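Local atomic coordinates of protein-glutamine gamma-glutamyltransferase (PDB entry 6G49), a protein that shows transglutaminase activity in vitro, joining protein glutamine and lysine side chains, and is critical for viability of the bacterium, perhaps through a cell-wall function. Residues Leu142-Arg145 with Gln146-Gln150; Ser166-Asp169 with Pro170-Trp174. All blocks are in the same frame, centred on the assembly; numbering follows the deposited sequence.

Contact 1. Residues Leu142-Arg145 with Gln146-Gln150. With PO4 (phosphate ion), chain F.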
ATOM      1  N   LEU A 142      -2.258  10.018   6.651  1.00 21.16           N
ATOM      2  CA  LEU A 142      -2.005  11.245   7.396  1.00 20.63           C
ATOM      3  C   LEU A 142      -1.514  12.345   6.444  1.00 21.38           C
ATOM      4  O   LEU A 142      -0.479  12.218   5.830  1.00 21.06           O
ATOM      5  CB  LEU A 142      -0.914  10.915   8.439  1.00 20.92           C
ATOM      6  CG  LEU A 142      -1.272   9.918   9.525  1.00 21.16           C
ATOM      7  CD1 LEU A 142      -0.015   9.543  10.278  1.00 21.54           C
ATOM      8  CD2 LEU A 142      -2.308  10.497  10.462  1.00 26.83           C
ATOM      9  N   GLN A 143      -2.295  13.424   6.327  1.00 22.26           N
ATOM     10  CA  GLN A 143      -1.996  14.530   5.453  1.00 23.12           C
ATOM     11  C   GLN A 143      -1.630  15.721   6.350  1.00 22.19           C
ATOM     12  O   GLN A 143      -2.464  16.161   7.167  1.00 24.43           O
ATOM     13  CB  GLN A 143      -3.189  14.877   4.550  1.00 24.54           C
ATOM     14  CG  GLN A 143      -2.874  15.976   3.506  1.00 25.23           C
ATOM     15  CD  GLN A 143      -2.367  15.470   2.148  1.00 34.36           C
ATOM     16  OE1 GLN A 143      -2.157  14.266   1.878  1.00 29.26           O
ATOM     17  NE2 GLN A 143      -2.137  16.408   1.226  1.00 30.46           N
ATOM     18  N   ARG A 144      -0.445  16.248   6.139  1.00 23.37           N
ATOM     19  CA  ARG A 144       0.066  17.448   6.798  1.00 24.52           C
ATOM     20  C   ARG A 144      -0.326  18.681   5.968  1.00 27.69           C
ATOM     21  O   ARG A 144      -0.495  18.599   4.768  1.00 25.88           O
ATOM     22  CB  ARG A 144       1.577  17.346   6.911  1.00 26.21           C
ATOM     23  CG  ARG A 144       2.211  18.321   7.890  1.00 25.55           C
ATOM     24  CD  ARG A 144       3.672  17.934   8.064  1.00 26.32           C
ATOM     25  NE  ARG A 144       4.403  18.826   8.972  1.00 26.67           N
ATOM     26  CZ  ARG A 144       5.264  19.756   8.589  1.00 29.57           C
ATOM     27  NH1 ARG A 144       5.494  19.997   7.313  1.00 26.57           N
ATOM     28  NH2 ARG A 144       5.955  20.421   9.494  1.00 32.15           N
ATOM     29  N   ARG A 145      -0.474  19.835   6.639  1.00 27.85           N
ATOM     30  CA  ARG A 145      -0.925  21.022   5.913  0.50 30.85           C
ATOM     31  C   ARG A 145       0.163  21.517   4.941  1.00 28.87           C
ATOM     32  O   ARG A 145      -0.175  22.136   3.940  1.00 30.90           O
ATOM     33  CB  ARG A 145      -1.441  22.095   6.881  0.50 39.70           C
ATOM     34  CG  ARG A 145      -2.933  22.393   6.734  0.50 50.57           C
ATOM     35  CD  ARG A 145      -3.893  21.219   6.925  0.50 59.09           C
ATOM     36  NE  ARG A 145      -4.144  20.385   5.736  0.50 63.78           N
ATOM     37  CZ  ARG A 145      -5.100  19.457   5.630  0.50 53.95           C
ATOM     38  NH1 ARG A 145      -5.185  18.712   4.541  0.50 48.19           N
ATOM     39  NH2 ARG A 145      -5.970  19.273   6.608  0.50 53.76           N
ATOM     40  N   GLN A 146       1.441  21.252   5.209  1.00 26.41           N
ATOM     41  CA  GLN A 146       2.516  21.615   4.343  1.00 27.86           C
ATOM     42  C   GLN A 146       3.420  20.415   4.139  1.00 25.13           C
ATOM     43  O   GLN A 146       3.572  19.558   5.037  1.00 25.94           O
ATOM     44  CB  GLN A 146       3.343  22.729   4.987  1.00 36.16           C
ATOM     45  CG  GLN A 146       2.539  24.011   5.097  1.00 42.38           C
ATOM     46  CD  GLN A 146       3.470  25.106   5.530  1.00 60.16           C
ATOM     47  OE1 GLN A 146       3.967  25.097   6.651  1.00 70.81           O
ATOM     48  NE2 GLN A 146       3.754  26.012   4.609  1.00 73.27           N
ATOM     49  N   PRO A 147       4.189  20.404   3.047  1.00 26.38           N
ATOM     50  CA  PRO A 147       5.125  19.319   2.818  1.00 25.80           C
ATOM     51  C   PRO A 147       6.232  19.304   3.870  1.00 27.17           C
ATOM     52  O   PRO A 147       6.630  20.351   4.390  1.00 24.98           O
ATOM     53  CB  PRO A 147       5.750  19.607   1.459  1.00 26.00           C
ATOM     54  CG  PRO A 147       4.839  20.605   0.815  1.00 33.54           C
ATOM     55  CD  PRO A 147       4.171  21.381   1.940  1.00 29.94           C
ATOM     56  N   VAL A 148       6.785  18.117   4.116  1.00 26.36           N
ATOM     57  CA  VAL A 148       7.867  17.990   5.102  1.00 22.67           C
ATOM     58  C   VAL A 148       9.188  18.348   4.436  1.00 21.10           C
ATOM     59  O   VAL A 148       9.742  17.563   3.638  1.00 21.87           O
ATOM     60  CB  VAL A 148       7.890  16.574   5.712  1.00 23.28           C
ATOM     61  CG1 VAL A 148       8.979  16.483   6.762  1.00 25.15           C
ATOM     62  CG2 VAL A 148       6.562  16.239   6.337  1.00 23.22           C
ATOM     63  N   GLU A 149       9.690  19.567   4.743  1.00 23.74           N
ATOM     64  CA  GLU A 149      10.903  20.082   4.125  1.00 25.35           C
ATOM     65  C   GLU A 149      12.068  20.163   5.114  1.00 28.15           C
ATOM     66  O   GLU A 149      13.184  20.424   4.687  1.00 29.74           O
ATOM     67  CB  GLU A 149      10.672  21.478   3.546  1.00 28.55           C
ATOM     68  CG  GLU A 149       9.524  21.526   2.529  1.00 32.07           C
ATOM     69  CD  GLU A 149       9.839  20.872   1.207  1.00 37.26           C
ATOM     70  OE1 GLU A 149      10.972  20.343   1.046  1.00 42.50           O
ATOM     71  OE2 GLU A 149       8.924  20.854   0.325  1.00 44.35           O
ATOM     72  N   GLN A 150      11.808  19.843   6.387  1.00 25.66           N
ATOM     73  CA  GLN A 150      12.866  19.722   7.356  1.00 24.44           C
ATOM     74  C   GLN A 150      12.636  18.421   8.142  1.00 22.75           C
ATOM     75  O   GLN A 150      11.527  17.954   8.227  1.00 24.61           O
ATOM     76  CB  GLN A 150      12.812  20.913   8.297  1.00 30.83           C
ATOM     77  CG  GLN A 150      13.387  22.170   7.676  1.00 44.18           C
ATOM     78  CD  GLN A 150      13.015  23.319   8.577  1.00 59.39           C
ATOM     79  OE1 GLN A 150      13.381  23.348   9.756  1.00 65.69           O
ATOM     80  NE2 GLN A 150      12.214  24.222   8.037  1.00 74.06           N
TER
HETATM   81  P   PO4 F 505       8.180  22.542   7.280  0.50 85.86           P
HETATM   82  O1  PO4 F 505       7.122  23.075   6.319  0.50 71.78           O
HETATM   83  O2  PO4 F 505       8.652  21.132   6.953  0.50 32.45           O
HETATM   84  O3  PO4 F 505       9.478  23.325   7.184  0.50 85.59           O
HETATM   85  O4  PO4 F 505       7.540  22.719   8.660  0.50 72.09           O
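The loop that leaves strand 142-144 of the periplasmic domain folds beside the side chain of R144, and the two together form a small surface site for a phosphate ion, probably taken up from the crystallisation liquor. R144 suits the place because its long chain can run alongside the outgoing backbone and still carry a charge to its end. Its CG lies anti to the backbone N (chi1 -164°) and the chain stays extended as far as NE, which brings the guanidinium level with Q146 and P147. There NH1 gives a hydrogen bond of 3.0 Å to Q146 O; it approaches from above the carbonyl plane and bends to 145° at the hydrogen. P147 O is also near NH1, at 3.2 Å, in the plane of the guanidinium and at its edge. V148 packs against the aliphatic stem of R144: its CG2 touches R144 CD at 3.8 Å, the two side chains crossing at about a right angle, while the valine itself is buried and packs on L121 of strand 120-124. A weak, long ion pair with D133 gives the arginine a second charged neighbour.

The phosphate is held from two directions, by the guanidinium and by backbone N-H groups of the loop. E149 N donates to phosphate O2 at 2.9 Å, and Q150 N adds a weak bond to this oxygen. Q150 NE2 comes within 3.0 Å of phosphate O3. On the arginine side, R144 NH2 reaches phosphate O4 at 2.9 Å in a nearly straight bond of 168°.

Contact 2. Residues Ser166-Asp169 with Pro170-Trp174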
ATOM      1  N   SER A 166     -16.877   0.293   7.944  1.00 25.42           N
ATOM      2  CA  SER A 166     -17.768  -0.843   7.795  1.00 29.90           C
ATOM      3  C   SER A 166     -18.951  -0.496   6.871  1.00 31.04           C
ATOM      4  O   SER A 166     -19.440  -1.385   6.196  1.00 33.33           O
ATOM      5  CB  SER A 166     -18.233  -1.372   9.133  1.00 33.79           C
ATOM      6  OG  SER A 166     -18.901  -0.346   9.812  1.00 34.47           O
ATOM      7  N   SER A 167     -19.408   0.762   6.895  1.00 29.44           N
ATOM      8  CA  SER A 167     -20.329   1.358   5.910  1.00 29.53           C
ATOM      9  C   SER A 167     -19.581   2.387   5.075  1.00 25.07           C
ATOM     10  O   SER A 167     -18.954   3.249   5.621  1.00 30.62           O
ATOM     11  CB  SER A 167     -21.500   2.060   6.585  1.00 35.37           C
ATOM     12  OG  SER A 167     -22.290   1.078   7.178  1.00 37.64           O
ATOM     13  N   ILE A 168     -19.594   2.216   3.770  1.00 31.07           N
ATOM     14  CA  ILE A 168     -18.718   3.002   2.869  1.00 28.46           C
ATOM     15  C   ILE A 168     -19.545   4.158   2.308  1.00 32.84           C
ATOM     16  O   ILE A 168     -20.714   3.998   1.920  1.00 29.28           O
ATOM     17  CB  ILE A 168     -18.069   2.079   1.828  1.00 28.65           C
ATOM     18  CG1 ILE A 168     -16.899   2.776   1.126  1.00 29.48           C
ATOM     19  CG2 ILE A 168     -19.093   1.521   0.837  1.00 32.70           C
ATOM     20  CD1 ILE A 168     -16.217   1.912   0.086  1.00 29.18           C
ATOM     21  N   ASP A 169     -18.930   5.333   2.302  1.00 28.01           N
ATOM     22  CA  ASP A 169     -19.462   6.459   1.629  1.00 28.47           C
ATOM     23  C   ASP A 169     -19.673   6.104   0.153  1.00 26.99           C
ATOM     24  O   ASP A 169     -18.798   5.527  -0.481  1.00 23.51           O
ATOM     25  CB  ASP A 169     -18.508   7.649   1.674  1.00 30.49           C
ATOM     26  CG  ASP A 169     -19.107   8.919   1.136  1.00 34.04           C
ATOM     27  OD1 ASP A 169     -19.278   9.074  -0.107  1.00 31.02           O
ATOM     28  OD2 ASP A 169     -19.284   9.804   1.935  1.00 42.55           O
ATOM     29  N   PRO A 170     -20.854   6.363  -0.452  1.00 22.30           N
ATOM     30  CA  PRO A 170     -21.056   6.029  -1.878  1.00 21.49           C
ATOM     31  C   PRO A 170     -20.056   6.628  -2.854  1.00 20.90           C
ATOM     32  O   PRO A 170     -19.737   5.952  -3.819  1.00 23.07           O
ATOM     33  CB  PRO A 170     -22.512   6.515  -2.145  1.00 23.04           C
ATOM     34  CG  PRO A 170     -22.719   7.531  -1.079  1.00 29.66           C
ATOM     35  CD  PRO A 170     -22.040   6.979   0.151  1.00 27.29           C
ATOM     36  N   ARG A 171     -19.538   7.819  -2.575  1.00 19.93           N
ATOM     37  CA  ARG A 171     -18.537   8.444  -3.422  1.00 21.76           C
ATOM     38  C   ARG A 171     -17.232   7.634  -3.356  1.00 20.01           C
ATOM     39  O   ARG A 171     -16.595   7.448  -4.381  1.00 21.33           O
ATOM     40  CB  ARG A 171     -18.284   9.892  -3.037  1.00 26.51           C
ATOM     41  CG  ARG A 171     -19.453  10.829  -3.305  1.00 32.55           C
ATOM     42  CD  ARG A 171     -19.239  12.139  -2.549  1.00 36.17           C
ATOM     43  NE  ARG A 171     -19.022  11.906  -1.136  1.00 42.08           N
ATOM     44  CZ  ARG A 171     -18.841  12.857  -0.217  1.00 55.90           C
ATOM     45  NH1 ARG A 171     -18.778  14.124  -0.580  1.00 44.50           N
ATOM     46  NH2 ARG A 171     -18.721  12.529   1.061  1.00 42.51           N
ATOM     47  N   THR A 172     -16.857   7.214  -2.150  1.00 21.40           N
ATOM     48  CA  THR A 172     -15.635   6.408  -1.958  1.00 21.51           C
ATOM     49  C   THR A 172     -15.750   5.058  -2.674  1.00 21.21           C
ATOM     50  O   THR A 172     -14.844   4.571  -3.345  1.00 21.11           O
ATOM     51  CB  THR A 172     -15.347   6.206  -0.473  1.00 23.07           C
ATOM     52  OG1 THR A 172     -15.278   7.524   0.064  1.00 23.05           O
ATOM     53  CG2 THR A 172     -14.010   5.531  -0.288  1.00 21.66           C
ATOM     54  N   ARG A 173     -16.914   4.436  -2.533  1.00 20.08           N
ATOM     55  CA  ARG A 173     -17.212   3.196  -3.227  1.00 20.37           C
ATOM     56  C   ARG A 173     -17.061   3.374  -4.749  1.00 21.80           C
ATOM     57  O   ARG A 173     -16.403   2.561  -5.405  1.00 21.38           O
ATOM     58  CB  ARG A 173     -18.584   2.666  -2.823  1.00 22.00           C
ATOM     59  CG  ARG A 173     -18.874   1.252  -3.264  1.00 22.81           C
ATOM     60  CD  ARG A 173     -20.253   0.821  -2.707  1.00 24.42           C
ATOM     61  NE  ARG A 173     -20.527  -0.564  -2.821  1.00 31.15           N
ATOM     62  CZ  ARG A 173     -21.464  -1.138  -2.065  1.00 28.88           C
ATOM     63  NH1 ARG A 173     -22.112  -0.405  -1.170  1.00 37.75           N
ATOM     64  NH2 ARG A 173     -21.696  -2.412  -2.195  1.00 39.54           N
ATOM     65  N   TRP A 174     -17.708   4.406  -5.316  1.00 20.16           N
ATOM     66  CA  TRP A 174     -17.687   4.655  -6.716  1.00 20.37           C
ATOM     67  C   TRP A 174     -16.258   4.893  -7.205  1.00 20.19           C
ATOM     68  O   TRP A 174     -15.819   4.369  -8.257  1.00 20.53           O
ATOM     69  CB  TRP A 174     -18.590   5.837  -7.085  1.00 22.02           C
ATOM     70  CG  TRP A 174     -18.971   5.910  -8.521  1.00 20.36           C
ATOM     71  CD1 TRP A 174     -18.469   6.653  -9.543  1.00 23.92           C
ATOM     72  CD2 TRP A 174     -20.009   5.101  -9.098  1.00 20.51           C
ATOM     73  NE1 TRP A 174     -19.130   6.340 -10.713  1.00 24.64           N
ATOM     74  CE2 TRP A 174     -20.036   5.373 -10.476  1.00 23.31           C
ATOM     75  CE3 TRP A 174     -20.903   4.184  -8.544  1.00 24.00           C
ATOM     76  CZ2 TRP A 174     -21.017   4.808 -11.316  1.00 22.59           C
ATOM     77  CZ3 TRP A 174     -21.849   3.617  -9.373  1.00 27.77           C
ATOM     78  CH2 TRP A 174     -21.877   3.927 -10.732  1.00 22.46           C
TER
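An aspartate N-cap opens helix 170-175, and D169 serves it with both its backbone and its side chain. The carboxylate oxygen OD1 reaches forward over the first turn and accepts from R171 N at 2.8 Å through its anti lone pair. Aspartate suits the position because its short chain brings an acceptor to an amide that has no carbonyl before it in the helix; P170, which follows, has no N-H to satisfy. R171 then grips the same carboxylate side-on: NE meets D169 OD1 at 3.0 Å and NH2 meets D169 OD2 at 2.9 Å, a two-pronged salt bridge with the two planes 25° apart. A bend at chi3 (-55°) folds the arginine back to this grip, and OD1 thus accepts two bonds. W92 adds a cation-pi contact to R171.

Behind the cap, R173 N closes the first turn on D169 O at 3.0 Å. Branched, apolar I168 lies across the helix start, CD1 at 3.7 Å from R173 CA and CG2 at 3.8 Å from R173 CD, the arginine's aliphatic stem. Both side chains also touch W293 of strand 286-294. The whole is a classic Asp-Pro helix start: N-cap aspartate, then proline in the first turn.

From the N terminus the chain first reaches contact 1, where strand 142-144, paired with strands 120-124 and 134-136 of the larger antiparallel sheet, passes into the loop leading to strand 152-158 of the six-stranded sheet. That loop therefore connects the two sheets. After strands 152-158 and 163-164, contact 2 marks the passage from loop to helix 170-175, which sits against W293 of strand 286-294, again in the larger sheet. The two contacts follow in series, neither nested nor crossed, with centres about 27 Å apart and nearest atoms about 14 Å apart. Both are local surface arrangements, one at the exit of a strand and one at the start of a helix, away from the proposed Cys-His-Asp active site.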